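Local coordinates for protein hydrazine synthase subunit alpha (Candidatus Kuenenia stuttgartiensis, PDB 5C2V) that forms part of the hydrazine synthase complex, in which it condenses hydroxylamine with ammonia to give hydrazine, using heme c as cofactor, at residues S30-T35 with F358-F363; S57-F62 with F80-Y85; P342-R347 with P387-Y392. All blocks are in the same frame, centred on the assembly; numbering follows the deposited sequence.

Contact 1 (S30-T35 with F358-F363); sequences SQILFT and FGIYWF. With CA (calcium ion), chain B.
Ile360 packs against Ile32 and Phe34 in a small, wholly apolar contact between two adjacent blades of the six-bladed beta-propeller, the last blade and the one before it. The blades meet through side chains alone: no hydrogen bond crosses, and the nearest pair of backbone positions, Phe34 CA and Ile360 CA, is 8.5 Å apart. Two branches of Ile360 share the work. Ile360 CG1 lies over one face of the Phe34 ring, offset toward its rim, 4.2 Å from Phe34 CG. CG2 reaches the other strand residue, ending 4.4 Å from Ile32 CD1. The Ile32 chain is extended beyond CG1 (chi2 176°), which carries CD1 toward Ile360, whereas in Ile360 the bend at chi2 (-58°) turns CD1 along the Phe34 side chain, near CB, while CG1 is the atom closest to the ring. All three residues are buried, although only 116 Å² is hidden between the segments. One end of 358-363 is tied down by a metal: Phe358 O binds a calcium ion at 2.4 Å, and Asp376, Asp377, Trp380 and Asp382 complete the protein ligands. The site thus links the penultimate blade to the connection leading into strand 381-387. In the closing blade, 31-37 lies between 381-387 and 58-63; Ile360 rests on Pro385 and Phe34 on Asp382 of strand 381-387, while Phe34 also touches Val60 and Phe62 on strand 58-63.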
loop_
_atom_site.group_PDB
_atom_site.type_symbol
_atom_site.label_atom_id
_atom_site.label_comp_id
_atom_site.label_asym_id
_atom_site.label_seq_id
_atom_site.Cartn_x
_atom_site.Cartn_y
_atom_site.Cartn_z
ATOM N N SER D 30 -42.199 2.242 -21.063
ATOM C CA SER D 30 -43.335 2.581 -20.210
ATOM C C SER D 30 -43.413 1.779 -18.907
ATOM O O SER D 30 -44.251 2.068 -18.055
ATOM C CB SER D 30 -44.641 2.401 -20.989
ATOM O OG SER D 30 -44.828 1.047 -21.363
ATOM N N GLN D 31 -42.536 0.791 -18.740
ATOM C CA GLN D 31 -42.635 -0.126 -17.601
ATOM C C GLN D 31 -41.269 -0.640 -17.152
ATOM O O GLN D 31 -40.355 -0.785 -17.963
ATOM C CB GLN D 31 -43.546 -1.314 -17.940
ATOM C CG GLN D 31 -45.033 -0.980 -18.029
ATOM C CD GLN D 31 -45.906 -2.205 -18.236
ATOM O OE1 GLN D 31 -45.410 -3.326 -18.345
ATOM N NE2 GLN D 31 -47.217 -1.994 -18.292
ATOM N N ILE D 32 -41.133 -0.913 -15.856
ATOM C CA ILE D 32 -39.873 -1.418 -15.315
ATOM C C ILE D 32 -40.079 -2.576 -14.337
ATOM O O ILE D 32 -41.090 -2.645 -13.640
ATOM C CB ILE D 32 -39.073 -0.304 -14.597
ATOM C CG1 ILE D 32 -39.850 0.234 -13.392
ATOM C CG2 ILE D 32 -38.725 0.827 -15.558
ATOM C CD1 ILE D 32 -39.087 1.260 -12.585
ATOM N N LEU D 33 -39.111 -3.485 -14.297
ATOM C CA LEU D 33 -39.108 -4.576 -13.328
ATOM C C LEU D 33 -38.054 -4.314 -12.260
ATOM O O LEU D 33 -36.950 -3.874 -12.580
ATOM C CB LEU D 33 -38.829 -5.916 -14.012
ATOM C CG LEU D 33 -39.895 -6.526 -14.922
ATOM C CD1 LEU D 33 -39.294 -7.651 -15.748
ATOM C CD2 LEU D 33 -41.057 -7.041 -14.095
ATOM N N PHE D 34 -38.380 -4.579 -10.999
ATOM C CA PHE D 34 -37.367 -4.448 -9.953
ATOM C C PHE D 34 -37.646 -5.308 -8.724
ATOM O O PHE D 34 -38.761 -5.785 -8.515
ATOM C CB PHE D 34 -37.204 -2.980 -9.537
ATOM C CG PHE D 34 -38.443 -2.361 -8.954
ATOM C CD1 PHE D 34 -38.664 -2.373 -7.587
ATOM C CD2 PHE D 34 -39.374 -1.742 -9.772
ATOM C CE1 PHE D 34 -39.797 -1.794 -7.047
ATOM C CE2 PHE D 34 -40.510 -1.163 -9.239
ATOM C CZ PHE D 34 -40.722 -1.189 -7.875
ATOM N N THR D 35 -36.604 -5.502 -7.921
ATOM C CA THR D 35 -36.670 -6.338 -6.731
ATOM C C THR D 35 -36.920 -5.515 -5.471
ATOM O O THR D 35 -36.281 -4.483 -5.246
ATOM C CB THR D 35 -35.367 -7.146 -6.544
ATOM O OG1 THR D 35 -35.084 -7.889 -7.737
ATOM C CG2 THR D 35 -35.489 -8.106 -5.370
ATOM N N PHE D 358 -33.560 2.437 0.502
ATOM C CA PHE D 358 -33.236 2.228 -0.908
ATOM C C PHE D 358 -34.468 2.349 -1.798
ATOM O O PHE D 358 -35.523 1.791 -1.493
ATOM C CB PHE D 358 -32.582 0.859 -1.121
ATOM C CG PHE D 358 -31.105 0.839 -0.845
ATOM C CD1 PHE D 358 -30.216 1.442 -1.722
ATOM C CD2 PHE D 358 -30.601 0.203 0.279
ATOM C CE1 PHE D 358 -28.856 1.425 -1.475
ATOM C CE2 PHE D 358 -29.242 0.181 0.530
ATOM C CZ PHE D 358 -28.368 0.792 -0.349
ATOM N N GLY D 359 -34.321 3.072 -2.903
ATOM C CA GLY D 359 -35.408 3.252 -3.850
ATOM C C GLY D 359 -34.897 3.386 -5.271
ATOM O O GLY D 359 -33.694 3.481 -5.494
ATOM N N ILE D 360 -35.808 3.389 -6.238
ATOM C CA ILE D 360 -35.419 3.511 -7.639
ATOM C C ILE D 360 -35.434 4.971 -8.086
ATOM O O ILE D 360 -36.423 5.677 -7.892
ATOM C CB ILE D 360 -36.341 2.685 -8.553
ATOM C CG1 ILE D 360 -36.407 1.235 -8.067
ATOM C CG2 ILE D 360 -35.858 2.747 -9.992
ATOM C CD1 ILE D 360 -35.060 0.546 -8.015
ATOM N N TYR D 361 -34.330 5.417 -8.678
ATOM C CA TYR D 361 -34.187 6.811 -9.088
ATOM C C TYR D 361 -33.551 6.943 -10.470
ATOM O O TYR D 361 -32.714 6.125 -10.862
ATOM C CB TYR D 361 -33.343 7.586 -8.069
ATOM C CG TYR D 361 -33.918 7.632 -6.670
ATOM C CD1 TYR D 361 -33.697 6.597 -5.771
ATOM C CD2 TYR D 361 -34.667 8.721 -6.242
ATOM C CE1 TYR D 361 -34.218 6.637 -4.491
ATOM C CE2 TYR D 361 -35.191 8.770 -4.963
ATOM C CZ TYR D 361 -34.963 7.726 -4.092
ATOM O OH TYR D 361 -35.481 7.770 -2.819
ATOM N N TRP D 362 -33.954 7.977 -11.202
ATOM C CA TRP D 362 -33.275 8.354 -12.437
ATOM C C TRP D 362 -31.960 9.035 -12.090
ATOM O O TRP D 362 -31.940 9.965 -11.291
ATOM C CB TRP D 362 -34.142 9.287 -13.286
ATOM C CG TRP D 362 -35.272 8.603 -13.983
ATOM C CD1 TRP D 362 -36.604 8.751 -13.730
ATOM C CD2 TRP D 362 -35.170 7.658 -15.055
ATOM N NE1 TRP D 362 -37.339 7.958 -14.577
ATOM C CE2 TRP D 362 -36.481 7.276 -15.400
ATOM C CE3 TRP D 362 -34.097 7.099 -15.755
ATOM C CZ2 TRP D 362 -36.748 6.360 -16.416
ATOM C CZ3 TRP D 362 -34.364 6.189 -16.761
ATOM C CH2 TRP D 362 -35.678 5.830 -17.082
ATOM N N PHE D 363 -30.863 8.578 -12.680
ATOM C CA PHE D 363 -29.559 9.146 -12.354
ATOM C C PHE D 363 -29.318 10.463 -13.088
ATOM O O PHE D 363 -29.786 10.658 -14.209
ATOM C CB PHE D 363 -28.441 8.154 -12.679
ATOM C CG PHE D 363 -27.109 8.538 -12.097
ATOM C CD1 PHE D 363 -26.801 8.233 -10.781
ATOM C CD2 PHE D 363 -26.169 9.208 -12.863
ATOM C CE1 PHE D 363 -25.578 8.587 -10.241
ATOM C CE2 PHE D 363 -24.945 9.563 -12.328
ATOM C CZ PHE D 363 -24.649 9.252 -11.016
HETATM CA CA CA B . -37.661 1.868 -0.498
#

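Contact 2 (S57-F62 with F80-Y85); sequences SRIVLF and FDPCTY
Phe80, the first residue of 80-85 to meet strand 58-63, offers its backbone and not its ring to Ile59. The CB of Phe80 points away, and Ile59 CD1 settles beside the main chain, 3.5 Å from Phe80 N and 3.6 Å from Phe80 O. With CG1 of Ile59 beside its own backbone N (chi1 -58°) and the chain extended beyond it, the methyl end is delivered there, while CG2 is left for another partner. Asp81 comes next, with a positive phi of 56°; its CB also points away, and its OD1 lies in the plane of the Phe80 ring at the edge. OD2 forms a salt bridge with Arg126, and the backbone here is helped into place by a hydrogen bond from Asp81 N to Gln384 OE1. In propeller terms, 76-84 is the innermost strand of one blade and 58-63 belongs to the blade beside it, so the packing joins two neighbouring sheets. Pro82 then turns back toward Ile59: its CG stands 4.1 Å from Ile59 CG2, the two side chains crossing at a slant. The same proline also packs on Thr35 of strand 31-37 and Gln384 of strand 381-387.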
loop_
_atom_site.group_PDB
_atom_site.type_symbol
_atom_site.label_atom_id
_atom_site.label_comp_id
_atom_site.label_asym_id
_atom_site.label_seq_id
_atom_site.Cartn_x
_atom_site.Cartn_y
_atom_site.Cartn_z
ATOM N N SER D 57 -38.065 -11.643 -0.364
ATOM C CA SER D 57 -38.062 -10.599 -1.384
ATOM C C SER D 57 -38.923 -10.966 -2.582
ATOM O O SER D 57 -39.033 -12.137 -2.948
ATOM C CB SER D 57 -36.639 -10.305 -1.851
ATOM O OG SER D 57 -35.821 -9.953 -0.754
ATOM N N ARG D 58 -39.532 -9.956 -3.191
ATOM C CA ARG D 58 -40.417 -10.180 -4.327
ATOM C C ARG D 58 -39.981 -9.379 -5.550
ATOM O O ARG D 58 -39.413 -8.296 -5.424
ATOM C CB ARG D 58 -41.856 -9.824 -3.952
ATOM C CG ARG D 58 -42.060 -8.353 -3.633
ATOM C CD ARG D 58 -43.410 -8.105 -2.989
ATOM N NE ARG D 58 -43.731 -6.682 -2.932
ATOM C CZ ARG D 58 -44.795 -6.180 -2.315
ATOM N NH1 ARG D 58 -45.643 -6.988 -1.692
ATOM N NH2 ARG D 58 -45.011 -4.872 -2.317
ATOM N N ILE D 59 -40.242 -9.924 -6.733
ATOM C CA ILE D 59 -39.977 -9.213 -7.978
ATOM C C ILE D 59 -41.267 -8.590 -8.492
ATOM O O ILE D 59 -42.286 -9.271 -8.612
ATOM C CB ILE D 59 -39.385 -10.139 -9.052
ATOM C CG1 ILE D 59 -38.094 -10.780 -8.545
ATOM C CG2 ILE D 59 -39.135 -9.374 -10.342
ATOM C CD1 ILE D 59 -37.418 -11.660 -9.561
ATOM N N VAL D 60 -41.224 -7.296 -8.791
ATOM C CA VAL D 60 -42.436 -6.575 -9.159
ATOM C C VAL D 60 -42.312 -5.785 -10.460
ATOM O O VAL D 60 -41.213 -5.390 -10.873
ATOM C CB VAL D 60 -42.860 -5.603 -8.040
ATOM C CG1 VAL D 60 -43.262 -6.370 -6.791
ATOM C CG2 VAL D 60 -41.738 -4.630 -7.733
ATOM N N LEU D 61 -43.461 -5.566 -11.094
ATOM C CA LEU D 61 -43.564 -4.778 -12.316
ATOM C C LEU D 61 -44.302 -3.471 -12.043
ATOM O O LEU D 61 -45.362 -3.464 -11.411
ATOM C CB LEU D 61 -44.282 -5.573 -13.410
ATOM C CG LEU D 61 -44.580 -4.856 -14.728
ATOM C CD1 LEU D 61 -43.298 -4.365 -15.381
ATOM C CD2 LEU D 61 -45.347 -5.773 -15.671
ATOM N N PHE D 62 -43.739 -2.370 -12.528
ATOM C CA PHE D 62 -44.271 -1.042 -12.252
ATOM C C PHE D 62 -44.414 -0.217 -13.528
ATOM O O PHE D 62 -43.482 -0.125 -14.329
ATOM C CB PHE D 62 -43.372 -0.317 -11.248
ATOM C CG PHE D 62 -43.743 1.120 -11.019
ATOM C CD1 PHE D 62 -44.805 1.452 -10.194
ATOM C CD2 PHE D 62 -43.020 2.139 -11.616
ATOM C CE1 PHE D 62 -45.146 2.775 -9.979
ATOM C CE2 PHE D 62 -43.355 3.463 -11.405
ATOM C CZ PHE D 62 -44.419 3.781 -10.585
ATOM N N PHE D 80 -35.505 -12.728 -6.810
ATOM C CA PHE D 80 -34.631 -11.591 -7.085
ATOM C C PHE D 80 -33.842 -11.775 -8.383
ATOM O O PHE D 80 -34.032 -12.757 -9.102
ATOM C CB PHE D 80 -33.670 -11.364 -5.913
ATOM C CG PHE D 80 -32.819 -12.560 -5.579
ATOM C CD1 PHE D 80 -33.329 -13.607 -4.825
ATOM C CD2 PHE D 80 -31.505 -12.631 -6.008
ATOM C CE1 PHE D 80 -32.547 -14.704 -4.517
ATOM C CE2 PHE D 80 -30.718 -13.727 -5.701
ATOM C CZ PHE D 80 -31.240 -14.764 -4.955
ATOM N N ASP D 81 -32.962 -10.816 -8.666
ATOM C CA ASP D 81 -32.119 -10.812 -9.867
ATOM C C ASP D 81 -32.898 -10.897 -11.181
ATOM O O ASP D 81 -32.805 -11.896 -11.892
ATOM C CB ASP D 81 -31.109 -11.963 -9.808
ATOM C CG ASP D 81 -29.956 -11.678 -8.869
ATOM O OD1 ASP D 81 -29.659 -10.487 -8.636
ATOM O OD2 ASP D 81 -29.344 -12.643 -8.366
ATOM N N PRO D 82 -33.667 -9.845 -11.511
ATOM C CA PRO D 82 -34.403 -9.825 -12.780
ATOM C C PRO D 82 -33.498 -9.596 -13.991
ATOM O O PRO D 82 -32.605 -8.751 -13.930
ATOM C CB PRO D 82 -35.372 -8.643 -12.610
ATOM C CG PRO D 82 -35.279 -8.237 -11.159
ATOM C CD PRO D 82 -33.908 -8.626 -10.726
ATOM N N CYS D 83 -33.726 -10.337 -15.072
ATOM C CA CYS D 83 -33.080 -10.045 -16.350
ATOM C C CYS D 83 -34.070 -10.230 -17.496
ATOM O O CYS D 83 -34.594 -11.324 -17.693
ATOM C CB CYS D 83 -31.856 -10.938 -16.557
ATOM S SG CYS D 83 -30.840 -10.491 -17.987
ATOM N N THR D 84 -34.304 -9.172 -18.267
ATOM C CA THR D 84 -35.308 -9.219 -19.328
ATOM C C THR D 84 -34.791 -9.922 -20.580
ATOM O O THR D 84 -33.594 -9.902 -20.870
ATOM C CB THR D 84 -35.792 -7.805 -19.719
ATOM O OG1 THR D 84 -34.724 -7.082 -20.342
ATOM C CG2 THR D 84 -36.273 -7.042 -18.493
ATOM N N TYR D 85 -35.706 -10.542 -21.320
ATOM C CA TYR D 85 -35.367 -11.187 -22.583
ATOM C C TYR D 85 -35.166 -10.122 -23.657
ATOM O O TYR D 85 -35.302 -8.928 -23.390
ATOM C CB TYR D 85 -36.461 -12.178 -22.992
ATOM C CG TYR D 85 -36.038 -13.214 -24.017
ATOM C CD1 TYR D 85 -35.076 -14.169 -23.713
ATOM C CD2 TYR D 85 -36.617 -13.246 -25.279
ATOM C CE1 TYR D 85 -34.693 -15.121 -24.643
ATOM C CE2 TYR D 85 -36.242 -14.193 -26.214
ATOM C CZ TYR D 85 -35.280 -15.127 -25.891
ATOM O OH TYR D 85 -34.905 -16.070 -26.822
#

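Contact 3 (P342-R347 with P387-Y392); sequences PLPDDR and PVYVKY
Leu343 and Pro344 press against Pro387 and Tyr389 where a tight beta hairpin meets the chain leaving strand 381-387. The hairpin joins strands 336-342 and 348-353 of a propeller blade by a type I turn from Leu343 to Asp346 with a G1 bulge: Asp346 N bonds to Leu343 O at 2.9 Å, Leu343 N bonds to Arg347 O at 2.6 Å, and Asp346 has the positive phi (66°) of the bulge position. Pro344, at the second position of the turn, has a ring already suited to the required phi. Leu343 holds CG beside its backbone N (chi1 -78°), and one methyl, CD2, makes both of its contacts, at 3.7 Å from Pro387 CG and 3.9 Å from Tyr389 CE1. The Leu343 and Pro387 side chains run antiparallel to one another as they pass. The tyrosine has CG between backbone N and carbonyl carbon (chi1 68°), which swings the ring toward the hairpin. Leu343 CD2 meets the ring at CE1 and Pro344 CG meets it at CE2, both obliquely, the latter pair 4.1 Å apart. Gln26 and Tyr341 also touch this ring. Within the hairpin, Arg347 NH2 makes a weak salt bridge with Asp345 OD2 (3.4 Å), while Lys23 NZ forms a salt bridge with Asp346 OD1 and a hydrogen bond with Pro344 O. At the far end of the ring, Tyr389 OH approaches Pro344 CD to 4.2 Å.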
loop_
_atom_site.group_PDB
_atom_site.type_symbol
_atom_site.label_atom_id
_atom_site.label_comp_id
_atom_site.label_asym_id
_atom_site.label_seq_id
_atom_site.Cartn_x
_atom_site.Cartn_y
_atom_site.Cartn_z
ATOM N N PRO D 342 -27.663 1.333 -17.026
ATOM C CA PRO D 342 -27.557 2.263 -18.157
ATOM C C PRO D 342 -28.594 1.988 -19.246
ATOM O O PRO D 342 -28.949 0.832 -19.485
ATOM C CB PRO D 342 -26.139 2.017 -18.692
ATOM C CG PRO D 342 -25.429 1.246 -17.621
ATOM C CD PRO D 342 -26.483 0.459 -16.919
ATOM N N LEU D 343 -29.068 3.046 -19.899
ATOM C CA LEU D 343 -30.006 2.911 -21.008
ATOM C C LEU D 343 -29.370 3.385 -22.312
ATOM O O LEU D 343 -28.495 4.249 -22.298
ATOM C CB LEU D 343 -31.289 3.705 -20.735
ATOM C CG LEU D 343 -32.329 3.110 -19.783
ATOM C CD1 LEU D 343 -33.533 4.035 -19.669
ATOM C CD2 LEU D 343 -32.758 1.729 -20.249
ATOM N N PRO D 344 -29.812 2.816 -23.446
ATOM C CA PRO D 344 -29.387 3.239 -24.787
ATOM C C PRO D 344 -29.716 4.702 -25.082
ATOM O O PRO D 344 -29.193 5.272 -26.039
ATOM C CB PRO D 344 -30.175 2.306 -25.710
ATOM C CG PRO D 344 -30.394 1.085 -24.895
ATOM C CD PRO D 344 -30.615 1.580 -23.494
ATOM N N ASP D 345 -30.573 5.296 -24.257
ATOM C CA ASP D 345 -30.965 6.693 -24.400
ATOM C C ASP D 345 -29.979 7.596 -23.672
ATOM O O ASP D 345 -30.207 8.801 -23.546
ATOM C CB ASP D 345 -32.375 6.919 -23.854
ATOM C CG ASP D 345 -33.373 5.917 -24.389
ATOM O OD1 ASP D 345 -33.203 5.469 -25.542
ATOM O OD2 ASP D 345 -34.324 5.577 -23.656
ATOM N N ASP D 346 -28.903 6.985 -23.179
ATOM C CA ASP D 346 -27.893 7.643 -22.349
ATOM C C ASP D 346 -28.479 8.066 -21.008
ATOM O O ASP D 346 -27.996 9.005 -20.377
ATOM C CB ASP D 346 -27.280 8.851 -23.065
ATOM C CG ASP D 346 -26.550 8.465 -24.335
ATOM O OD1 ASP D 346 -26.106 7.303 -24.433
ATOM O OD2 ASP D 346 -26.420 9.324 -25.233
ATOM N N ARG D 347 -29.523 7.364 -20.578
ATOM C CA ARG D 347 -30.038 7.533 -19.229
ATOM C C ARG D 347 -29.591 6.355 -18.376
ATOM O O ARG D 347 -28.988 5.410 -18.885
ATOM C CB ARG D 347 -31.564 7.645 -19.233
ATOM C CG ARG D 347 -32.103 8.801 -20.061
ATOM C CD ARG D 347 -33.616 8.908 -19.943
ATOM N NE ARG D 347 -34.295 7.739 -20.493
ATOM C CZ ARG D 347 -35.607 7.538 -20.426
ATOM N NH1 ARG D 347 -36.386 8.428 -19.829
ATOM N NH2 ARG D 347 -36.140 6.445 -20.955
ATOM N N PRO D 387 -35.560 -2.125 -16.553
ATOM C CA PRO D 387 -36.606 -1.569 -17.418
ATOM C C PRO D 387 -36.905 -2.470 -18.611
ATOM O O PRO D 387 -36.006 -3.160 -19.093
ATOM C CB PRO D 387 -36.007 -0.237 -17.876
ATOM C CG PRO D 387 -34.536 -0.452 -17.810
ATOM C CD PRO D 387 -34.320 -1.333 -16.612
ATOM N N VAL D 388 -38.150 -2.468 -19.077
ATOM C CA VAL D 388 -38.510 -3.295 -20.219
ATOM C C VAL D 388 -38.296 -2.521 -21.521
ATOM O O VAL D 388 -38.646 -1.343 -21.633
ATOM C CB VAL D 388 -39.974 -3.813 -20.124
ATOM C CG1 VAL D 388 -40.220 -4.446 -18.762
ATOM C CG2 VAL D 388 -40.989 -2.707 -20.381
ATOM N N TYR D 389 -37.681 -3.200 -22.486
ATOM C CA TYR D 389 -37.408 -2.653 -23.812
ATOM C C TYR D 389 -36.743 -3.722 -24.663
ATOM O O TYR D 389 -36.247 -4.722 -24.140
ATOM C CB TYR D 389 -36.519 -1.403 -23.740
ATOM C CG TYR D 389 -35.097 -1.652 -23.282
ATOM C CD1 TYR D 389 -34.778 -1.701 -21.931
ATOM C CD2 TYR D 389 -34.069 -1.818 -24.202
ATOM C CE1 TYR D 389 -33.476 -1.918 -21.510
ATOM C CE2 TYR D 389 -32.767 -2.033 -23.792
ATOM C CZ TYR D 389 -32.476 -2.086 -22.446
ATOM O OH TYR D 389 -31.180 -2.303 -22.037
ATOM N N VAL D 390 -36.726 -3.511 -25.973
ATOM C CA VAL D 390 -36.121 -4.477 -26.878
ATOM C C VAL D 390 -34.606 -4.312 -26.902
ATOM O O VAL D 390 -34.090 -3.247 -27.241
ATOM C CB VAL D 390 -36.677 -4.340 -28.306
ATOM C CG1 VAL D 390 -36.030 -5.364 -29.226
ATOM C CG2 VAL D 390 -38.189 -4.502 -28.301
ATOM N N LYS D 391 -33.899 -5.376 -26.536
ATOM C CA LYS D 391 -32.444 -5.345 -26.481
ATOM C C LYS D 391 -31.822 -5.936 -27.736
ATOM O O LYS D 391 -32.221 -7.007 -28.192
ATOM C CB LYS D 391 -31.936 -6.105 -25.255
ATOM C CG LYS D 391 -32.298 -5.463 -23.934
ATOM C CD LYS D 391 -31.819 -6.312 -22.776
ATOM C CE LYS D 391 -32.147 -5.658 -21.454
ATOM N NZ LYS D 391 -31.735 -6.512 -20.308
ATOM N N TYR D 392 -30.841 -5.232 -28.291
ATOM C CA TYR D 392 -30.095 -5.750 -29.426
ATOM C C TYR D 392 -29.256 -6.938 -28.975
ATOM O O TYR D 392 -28.824 -6.999 -27.824
ATOM C CB TYR D 392 -29.209 -4.666 -30.040
ATOM C CG TYR D 392 -28.696 -5.017 -31.417
ATOM C CD1 TYR D 392 -29.524 -4.927 -32.529
ATOM C CD2 TYR D 392 -27.386 -5.435 -31.608
ATOM C CE1 TYR D 392 -29.064 -5.245 -33.791
ATOM C CE2 TYR D 392 -26.916 -5.756 -32.868
ATOM C CZ TYR D 392 -27.759 -5.659 -33.956
ATOM O OH TYR D 392 -27.296 -5.977 -35.212
#

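In the fold
The three contacts surround the closure of the propeller, where strand 31-37 pairs with strand 381-387 to complete the last blade. Contacts 1 and 2, with centres about 10 Å apart, draw on neighbouring strands of that blade, joined by a probable hydrogen bond from Phe62 N to Ile32 O (2.9 Å). Contact 3, its centre about 13 Å from that of contact 1, joins the same two blades at the end of strand 381-387: Val388 N probably bonds to Gln31 O at 3.0 Å, and Trp362 CZ3 touches Leu343 CD1 at 3.7 Å. A trimethyl glycine lies about 9 Å from the Ile59 side chain and about 12 Å from that of Phe34; Arg58 NH1 hydrogen-bonds to it weakly.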